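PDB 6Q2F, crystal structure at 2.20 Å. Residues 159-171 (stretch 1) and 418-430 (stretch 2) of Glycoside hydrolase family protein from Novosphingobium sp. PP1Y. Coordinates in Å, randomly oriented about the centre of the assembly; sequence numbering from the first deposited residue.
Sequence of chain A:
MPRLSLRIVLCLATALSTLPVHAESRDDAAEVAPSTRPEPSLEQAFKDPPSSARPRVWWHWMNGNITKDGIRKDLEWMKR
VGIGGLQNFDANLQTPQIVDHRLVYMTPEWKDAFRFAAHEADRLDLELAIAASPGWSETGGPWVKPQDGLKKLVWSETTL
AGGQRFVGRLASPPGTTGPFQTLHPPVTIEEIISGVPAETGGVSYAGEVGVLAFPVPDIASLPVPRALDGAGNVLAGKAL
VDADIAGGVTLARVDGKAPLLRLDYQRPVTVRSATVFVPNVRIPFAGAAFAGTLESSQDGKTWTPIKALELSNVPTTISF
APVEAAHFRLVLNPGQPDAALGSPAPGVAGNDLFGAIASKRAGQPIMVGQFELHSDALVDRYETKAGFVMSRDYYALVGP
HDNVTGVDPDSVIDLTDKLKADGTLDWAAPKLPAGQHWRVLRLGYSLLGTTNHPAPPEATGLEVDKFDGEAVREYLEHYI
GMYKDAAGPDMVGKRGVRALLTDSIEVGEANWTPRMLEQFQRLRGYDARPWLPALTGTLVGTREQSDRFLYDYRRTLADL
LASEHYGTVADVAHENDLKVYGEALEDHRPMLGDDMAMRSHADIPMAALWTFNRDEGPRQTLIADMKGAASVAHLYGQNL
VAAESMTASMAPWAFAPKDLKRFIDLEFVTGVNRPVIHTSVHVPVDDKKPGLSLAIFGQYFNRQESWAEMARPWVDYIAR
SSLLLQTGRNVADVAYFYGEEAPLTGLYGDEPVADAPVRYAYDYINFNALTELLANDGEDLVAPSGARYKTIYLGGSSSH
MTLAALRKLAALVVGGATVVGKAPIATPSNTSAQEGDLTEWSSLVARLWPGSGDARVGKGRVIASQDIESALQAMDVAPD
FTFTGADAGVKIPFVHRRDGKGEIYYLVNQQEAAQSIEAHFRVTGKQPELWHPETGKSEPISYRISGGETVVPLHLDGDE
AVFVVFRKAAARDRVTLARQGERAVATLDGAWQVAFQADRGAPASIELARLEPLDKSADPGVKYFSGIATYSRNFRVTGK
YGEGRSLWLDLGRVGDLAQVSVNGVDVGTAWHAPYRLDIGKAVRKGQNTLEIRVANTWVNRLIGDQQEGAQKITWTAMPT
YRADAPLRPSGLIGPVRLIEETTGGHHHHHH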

ATOM      1  N   THR A 159      40.310 -16.882  13.425  1.00 53.88           N
ATOM      2  CA  THR A 159      41.087 -17.821  12.632  1.00 60.22           C
ATOM      3  C   THR A 159      41.840 -18.778  13.549  1.00 62.96           C
ATOM      4  O   THR A 159      42.247 -18.407  14.656  1.00 64.54           O
ATOM      5  CB  THR A 159      42.072 -17.096  11.719  1.00 58.37           C
ATOM      6  OG1 THR A 159      42.872 -16.206  12.500  1.00 67.97           O
ATOM      7  CG2 THR A 159      41.322 -16.295  10.658  1.00 50.23           C
ATOM      8  N   LEU A 160      42.015 -20.017  13.077  1.00 68.17           N
ATOM      9  CA  LEU A 160      42.743 -21.058  13.794  1.00 63.01           C
ATOM     10  C   LEU A 160      43.623 -21.831  12.823  1.00 64.36           C
ATOM     11  O   LEU A 160      43.389 -21.835  11.612  1.00 64.11           O
ATOM     12  CB  LEU A 160      41.803 -22.044  14.491  1.00 65.80           C
ATOM     13  CG  LEU A 160      41.096 -21.567  15.746  1.00 75.79           C
ATOM     14  CD1 LEU A 160      40.279 -22.718  16.315  1.00 79.38           C
ATOM     15  CD2 LEU A 160      42.131 -21.065  16.746  1.00 79.15           C
ATOM     16  N   ALA A 161      44.617 -22.531  13.382  1.00 61.28           N
ATOM     17  CA  ALA A 161      45.617 -23.263  12.607  1.00 54.75           C
ATOM     18  C   ALA A 161      45.138 -24.635  12.134  1.00 63.18           C
ATOM     19  O   ALA A 161      45.291 -24.975  10.957  1.00 73.00           O
ATOM     20  CB  ALA A 161      46.899 -23.420  13.428  1.00 60.23           C
ATOM     21  N   GLY A 162      44.580 -25.447  13.029  1.00 63.16           N
ATOM     22  CA  GLY A 162      44.288 -26.823  12.666  1.00 67.12           C
ATOM     23  C   GLY A 162      45.434 -27.749  13.023  1.00 70.73           C
ATOM     24  O   GLY A 162      46.454 -27.788  12.330  1.00 70.20           O
ATOM     25  N   GLY A 163      45.261 -28.518  14.090  1.00 73.39           N
ATOM     26  CA  GLY A 163      46.388 -29.110  14.777  1.00 80.43           C
ATOM     27  C   GLY A 163      46.700 -28.241  15.975  1.00 86.59           C
ATOM     28  O   GLY A 163      47.857 -27.933  16.278  1.00 88.31           O
ATOM     29  N   GLN A 164      45.637 -27.815  16.648  1.00 87.25           N
ATOM     30  CA  GLN A 164      45.710 -26.947  17.812  1.00 83.71           C
ATOM     31  C   GLN A 164      44.360 -26.975  18.506  1.00 86.53           C
ATOM     32  O   GLN A 164      43.320 -27.019  17.841  1.00 90.72           O
ATOM     33  CB  GLN A 164      46.076 -25.510  17.416  1.00 77.61           C
ATOM     34  N   ARG A 165      44.383 -26.972  19.834  1.00 87.22           N
ATOM     35  CA  ARG A 165      43.174 -26.783  20.620  1.00 84.82           C
ATOM     36  C   ARG A 165      42.962 -25.285  20.802  1.00 79.29           C
ATOM     37  O   ARG A 165      43.867 -24.583  21.264  1.00 84.96           O
ATOM     38  CB  ARG A 165      43.274 -27.485  21.972  1.00 85.50           C
ATOM     39  CG  ARG A 165      43.155 -29.004  21.905  1.00 84.50           C
ATOM     40  CD  ARG A 165      42.823 -29.564  23.277  1.00 86.67           C
ATOM     41  NE  ARG A 165      41.736 -28.804  23.884  1.00 91.58           N
ATOM     42  CZ  ARG A 165      40.462 -29.184  23.875  1.00 92.28           C
ATOM     43  NH1 ARG A 165      40.114 -30.335  23.305  1.00 93.74           N
ATOM     44  NH2 ARG A 165      39.537 -28.417  24.444  1.00 85.74           N
ATOM     45  N   PHE A 166      41.785 -24.795  20.417  1.00 80.41           N
ATOM     46  CA  PHE A 166      41.483 -23.373  20.536  1.00 83.64           C
ATOM     47  C   PHE A 166      41.679 -22.914  21.971  1.00 89.00           C
ATOM     48  O   PHE A 166      41.190 -23.547  22.912  1.00 85.46           O
ATOM     49  CB  PHE A 166      40.049 -23.090  20.079  1.00 79.66           C
ATOM     50  CG  PHE A 166      39.662 -21.632  20.135  1.00 85.39           C
ATOM     51  CD1 PHE A 166      39.355 -21.019  21.341  1.00 89.00           C
ATOM     52  CD2 PHE A 166      39.576 -20.879  18.974  1.00 87.75           C
ATOM     53  CE1 PHE A 166      38.998 -19.681  21.390  1.00 89.98           C
ATOM     54  CE2 PHE A 166      39.216 -19.545  19.015  1.00 86.18           C
ATOM     55  CZ  PHE A 166      38.926 -18.946  20.227  1.00 88.48           C
ATOM     56  N   VAL A 167      42.385 -21.801  22.136  1.00 90.98           N
ATOM     57  CA  VAL A 167      42.738 -21.279  23.447  1.00 94.32           C
ATOM     58  C   VAL A 167      42.072 -19.926  23.630  1.00 95.38           C
ATOM     59  O   VAL A 167      42.033 -19.105  22.704  1.00100.09           O
ATOM     60  CB  VAL A 167      44.265 -21.153  23.624  1.00 93.39           C
ATOM     61  CG1 VAL A 167      44.603 -20.669  25.031  1.00 91.82           C
ATOM     62  CG2 VAL A 167      44.955 -22.477  23.325  1.00 93.17           C
ATOM     63  N   GLY A 168      41.543 -19.703  24.823  1.00 90.53           N
ATOM     64  CA  GLY A 168      40.903 -18.449  25.136  1.00 84.73           C
ATOM     65  C   GLY A 168      39.442 -18.420  24.734  1.00 81.08           C
ATOM     66  O   GLY A 168      38.766 -19.442  24.571  1.00 78.48           O
ATOM     67  N   ARG A 169      38.953 -17.207  24.556  1.00 81.55           N
ATOM     68  CA  ARG A 169      37.534 -16.979  24.366  1.00 80.94           C
ATOM     69  C   ARG A 169      37.229 -16.531  22.947  1.00 72.00           C
ATOM     70  O   ARG A 169      37.943 -15.700  22.376  1.00 66.60           O
ATOM     71  CB  ARG A 169      37.030 -15.937  25.361  1.00 84.28           C
ATOM     72  CG  ARG A 169      37.024 -16.428  26.792  1.00 88.92           C
ATOM     73  CD  ARG A 169      36.225 -15.467  27.632  1.00 95.47           C
ATOM     74  NE  ARG A 169      36.782 -14.122  27.695  1.00101.37           N
ATOM     75  CZ  ARG A 169      37.712 -13.746  28.566  1.00103.47           C
ATOM     76  NH1 ARG A 169      38.174 -14.607  29.467  1.00106.25           N
ATOM     77  NH2 ARG A 169      38.175 -12.505  28.546  1.00103.60           N
ATOM     78  N   LEU A 170      36.164 -17.093  22.385  1.00 69.72           N
ATOM     79  CA  LEU A 170      35.585 -16.548  21.167  1.00 56.83           C
ATOM     80  C   LEU A 170      35.017 -15.170  21.461  1.00 54.80           C
ATOM     81  O   LEU A 170      34.127 -15.035  22.306  1.00 58.98           O
ATOM     82  CB  LEU A 170      34.490 -17.461  20.633  1.00 59.19           C
ATOM     83  CG  LEU A 170      34.882 -18.558  19.651  1.00 65.30           C
ATOM     84  CD1 LEU A 170      33.638 -19.274  19.166  1.00 54.31           C
ATOM     85  CD2 LEU A 170      35.668 -17.980  18.492  1.00 67.00           C
ATOM     86  N   ALA A 171      35.536 -14.155  20.770  1.00 52.86           N
ATOM     87  CA  ALA A 171      35.008 -12.798  20.880  1.00 48.41           C
ATOM     88  C   ALA A 171      33.490 -12.798  20.728  1.00 46.62           C
ATOM     89  O   ALA A 171      32.944 -13.412  19.811  1.00 45.62           O
ATOM     90  CB  ALA A 171      35.636 -11.898  19.811  1.00 44.50           C
ATOM     91  N   LYS A 418      30.299 -26.791  21.713  1.00 75.42           N
ATOM     92  CA  LYS A 418      31.572 -26.634  22.395  1.00 70.86           C
ATOM     93  C   LYS A 418      31.783 -25.253  23.003  1.00 66.00           C
ATOM     94  O   LYS A 418      32.762 -25.064  23.730  1.00 67.11           O
ATOM     95  CB  LYS A 418      32.705 -26.946  21.415  1.00 71.70           C
ATOM     96  CG  LYS A 418      32.350 -28.052  20.422  1.00 71.93           C
ATOM     97  CD  LYS A 418      32.243 -29.409  21.104  1.00 77.39           C
ATOM     98  CE  LYS A 418      33.521 -30.223  20.939  1.00 77.23           C
ATOM     99  NZ  LYS A 418      33.594 -30.837  19.586  1.00 74.84           N
ATOM    100  N   LEU A 419      30.920 -24.281  22.720  1.00 65.41           N
ATOM    101  CA  LEU A 419      31.080 -22.971  23.331  1.00 71.09           C
ATOM    102  C   LEU A 419      30.541 -22.999  24.756  1.00 70.99           C
ATOM    103  O   LEU A 419      29.394 -23.395  24.988  1.00 73.86           O
ATOM    104  CB  LEU A 419      30.376 -21.891  22.506  1.00 69.71           C
ATOM    105  CG  LEU A 419      30.827 -20.457  22.823  1.00 74.69           C
ATOM    106  CD1 LEU A 419      30.745 -19.572  21.599  1.00 79.01           C
ATOM    107  CD2 LEU A 419      29.998 -19.838  23.930  1.00 78.77           C
ATOM    108  N   LYS A 420      31.375 -22.589  25.709  1.00 68.90           N
ATOM    109  CA  LYS A 420      30.985 -22.496  27.108  1.00 75.84           C
ATOM    110  C   LYS A 420      30.584 -21.064  27.439  1.00 83.11           C
ATOM    111  O   LYS A 420      31.065 -20.109  26.821  1.00 85.36           O
ATOM    112  CB  LYS A 420      32.131 -22.933  28.023  1.00 79.67           C
ATOM    113  CG  LYS A 420      32.800 -24.225  27.606  1.00 81.50           C
ATOM    114  CD  LYS A 420      31.873 -25.412  27.792  1.00 84.31           C
ATOM    115  CE  LYS A 420      32.290 -26.572  26.904  1.00 84.60           C
ATOM    116  NZ  LYS A 420      31.778 -27.875  27.412  1.00 86.87           N
ATOM    117  N   ALA A 421      29.698 -20.924  28.434  1.00 86.56           N
ATOM    118  CA  ALA A 421      29.306 -19.600  28.917  1.00 89.88           C
ATOM    119  C   ALA A 421      30.516 -18.720  29.202  1.00 93.90           C
ATOM    120  O   ALA A 421      30.446 -17.492  29.050  1.00 91.68           O
ATOM    121  CB  ALA A 421      28.452 -19.731  30.180  1.00 84.41           C
ATOM    122  N   ASP A 422      31.634 -19.332  29.602  1.00 95.03           N
ATOM    123  CA  ASP A 422      32.869 -18.590  29.830  1.00 98.64           C
ATOM    124  C   ASP A 422      33.305 -17.802  28.605  1.00 98.55           C
ATOM    125  O   ASP A 422      34.063 -16.839  28.747  1.00100.98           O
ATOM    126  CB  ASP A 422      33.987 -19.553  30.241  1.00106.21           C
ATOM    127  CG  ASP A 422      35.282 -18.829  30.588  1.00115.94           C
ATOM    128  OD1 ASP A 422      35.300 -17.578  30.527  1.00122.21           O
ATOM    129  OD2 ASP A 422      36.281 -19.510  30.918  1.00116.11           O
ATOM    130  N   GLY A 423      32.820 -18.167  27.414  1.00 94.76           N
ATOM    131  CA  GLY A 423      33.346 -17.656  26.169  1.00 88.80           C
ATOM    132  C   GLY A 423      34.388 -18.546  25.528  1.00 81.34           C
ATOM    133  O   GLY A 423      34.756 -18.317  24.370  1.00 76.93           O
ATOM    134  N   THR A 424      34.869 -19.554  26.246  1.00 75.31           N
ATOM    135  CA  THR A 424      35.876 -20.463  25.735  1.00 70.34           C
ATOM    136  C   THR A 424      35.260 -21.486  24.793  1.00 60.77           C
ATOM    137  O   THR A 424      34.073 -21.818  24.882  1.00 62.06           O
ATOM    138  CB  THR A 424      36.572 -21.175  26.888  1.00 73.91           C
ATOM    139  OG1 THR A 424      35.589 -21.879  27.652  1.00 78.22           O
ATOM    140  CG2 THR A 424      37.300 -20.165  27.789  1.00 68.20           C
ATOM    141  N   LEU A 425      36.087 -21.993  23.885  1.00 64.13           N
ATOM    142  CA  LEU A 425      35.672 -22.992  22.906  1.00 65.52           C
ATOM    143  C   LEU A 425      36.558 -24.218  23.065  1.00 66.26           C
ATOM    144  O   LEU A 425      37.779 -24.120  22.928  1.00 66.51           O
ATOM    145  CB  LEU A 425      35.772 -22.432  21.487  1.00 57.19           C
ATOM    146  CG  LEU A 425      35.339 -23.334  20.333  1.00 50.90           C
ATOM    147  CD1 LEU A 425      33.826 -23.429  20.279  1.00 51.91           C
ATOM    148  CD2 LEU A 425      35.900 -22.790  19.035  1.00 47.50           C
ATOM    149  N   ASP A 426      35.983 -25.351  23.425  1.00 69.12           N
ATOM    150  CA  ASP A 426      36.749 -26.568  23.623  1.00 75.89           C
ATOM    151  C   ASP A 426      36.710 -27.378  22.333  1.00 73.41           C
ATOM    152  O   ASP A 426      35.806 -28.149  22.121  1.00 73.36           O
ATOM    153  CB  ASP A 426      36.154 -27.277  24.848  1.00 87.84           C
ATOM    154  CG  ASP A 426      36.094 -28.785  24.734  1.00 96.75           C
ATOM    155  OD1 ASP A 426      37.063 -29.414  24.287  1.00101.71           O
ATOM    156  OD2 ASP A 426      35.070 -29.351  25.146  1.00 95.46           O
ATOM    157  N   TRP A 427      37.717 -27.207  21.486  1.00 67.75           N
ATOM    158  CA  TRP A 427      37.764 -27.849  20.181  1.00 63.81           C
ATOM    159  C   TRP A 427      39.189 -28.206  19.793  1.00 68.86           C
ATOM    160  O   TRP A 427      40.112 -27.410  19.964  1.00 69.77           O
ATOM    161  CB  TRP A 427      37.136 -26.944  19.115  1.00 60.85           C
ATOM    162  CG  TRP A 427      37.031 -27.545  17.763  1.00 60.45           C
ATOM    163  CD1 TRP A 427      36.574 -28.793  17.446  1.00 59.61           C
ATOM    164  CD2 TRP A 427      37.329 -26.900  16.520  1.00 62.31           C
ATOM    165  NE1 TRP A 427      36.599 -28.973  16.082  1.00 58.14           N
ATOM    166  CE2 TRP A 427      37.055 -27.822  15.494  1.00 60.14           C
ATOM    167  CE3 TRP A 427      37.814 -25.633  16.178  1.00 60.07           C
ATOM    168  CZ2 TRP A 427      37.249 -27.519  14.152  1.00 59.45           C
ATOM    169  CZ3 TRP A 427      38.010 -25.337  14.846  1.00 55.58           C
ATOM    170  CH2 TRP A 427      37.731 -26.277  13.850  1.00 57.86           C
ATOM    171  N   ALA A 428      39.350 -29.412  19.262  1.00 67.00           N
ATOM    172  CA  ALA A 428      40.609 -29.830  18.655  1.00 67.38           C
ATOM    173  C   ALA A 428      40.480 -29.610  17.153  1.00 65.33           C
ATOM    174  O   ALA A 428      39.839 -30.398  16.452  1.00 67.40           O
ATOM    175  CB  ALA A 428      40.926 -31.282  18.992  1.00 63.00           C
ATOM    176  N   ALA A 429      41.080 -28.529  16.664  1.00 66.00           N
ATOM    177  CA  ALA A 429      40.979 -28.162  15.260  1.00 68.25           C
ATOM    178  C   ALA A 429      41.670 -29.212  14.401  1.00 71.67           C
ATOM    179  O   ALA A 429      42.898 -29.343  14.460  1.00 74.78           O
ATOM    180  CB  ALA A 429      41.589 -26.783  15.022  1.00 66.64           C
ATOM    181  N   PRO A 430      40.929 -29.981  13.603  1.00 61.93           N
ATOM    182  CA  PRO A 430      41.574 -31.025  12.800  1.00 62.76           C
ATOM    183  C   PRO A 430      42.597 -30.439  11.840  1.00 65.53           C
ATOM    184  O   PRO A 430      42.492 -29.290  11.395  1.00 62.64           O
ATOM    185  CB  PRO A 430      40.407 -31.687  12.050  1.00 59.75           C
ATOM    186  CG  PRO A 430      39.229 -30.822  12.259  1.00 57.55           C
ATOM    187  CD  PRO A 430      39.464 -30.028  13.504  1.00 60.55           C
TER

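Two segments far apart in sequence can be held together by a short run of backbone hydrogen bonds, with side chains filling in around it. The contact between residues 159-171 and 418-430 of this glycoside hydrolase family protein is a compact example, burying 777 Å² summed over both sides. The two chains run antiparallel: Gly 162 lies near Ala 429, Arg 165 near Ala 428, and Arg 169 near Thr 424, so the register descends along one segment as it climbs along the other.

The pairing is densest at the end of the second stretch. Gly 163 N donates to Ala 429 O at 2.5 Å, a very short bond, and Ala 429 N donates to Gln 164 O at 2.9 Å. Two residues along each chain, Phe 166 N donates to Trp 427 O at 3.1 Å. That same carbonyl also receives a CA-H...O contact, with Arg 165 CA 3.2 Å from Trp 427 O, as is common where antiparallel backbones draw close; the CA atoms of Arg 165 and Ala 428 are 4.4 Å apart.

The ladder does not continue evenly. Phe 166 O and Leu 425 O approach to 3.5 Å, but both are acceptors and no hydrogen bond joins them. Bonding resumes where Leu 170 N donates to Gly 423 O at 2.7 Å. Nearby, Thr 424 CA lies 3.3 Å from Gly 168 O in another CA-H...O contact. Gly 423 closes a type I turn that begins at Lys 420, and its own N bonds back to Lys 420 O at 2.7 Å. The last residue of the turn is therefore also the one whose carbonyl accepts the bond from Leu 170 N.

Glycine matters on both sides. The backbone angles of Gly 162, Gly 163, Gly 168 and Gly 423 would each jam a CB against the preceding carbonyl oxygen. At two of these sites the partner also leaves no room: an ideal CB on Gly 162 would sit 2.8 Å from Pro 430 O, and one on Gly 423 would sit 2.7 Å from Arg 169 CD.

Among the side chains, the clearest polar link is the salt bridge between Arg 165 NH2 and Asp 426 OD1, at 2.7 Å and nearly linear at the hydrogen. Arg 165 NH1 adds a weak bond to the same Asp 426 OD1 at 3.3 Å. The carboxylate oxygen lies at the edge of the guanidinium, near its plane, where the N-H groups point. Charge alone does not make such a bridge: Arg 169 NH1 and Asp 422 OD1 remain 4.3 Å apart.

Apolar contacts complete the join. Leu 425 points toward the first stretch; its CB is 3.9 Å from Phe 166 CD1, and its CD2 lies over one face of the Phe 166 ring. Leu 170 CD1 packs 3.8 Å from Leu 419 CD1 and 4.2 Å from Leu 425 CD2. Further along, Leu 160 CD1 meets the edge of the Trp 427 ring, 3.8 Å from Trp 427 CZ3.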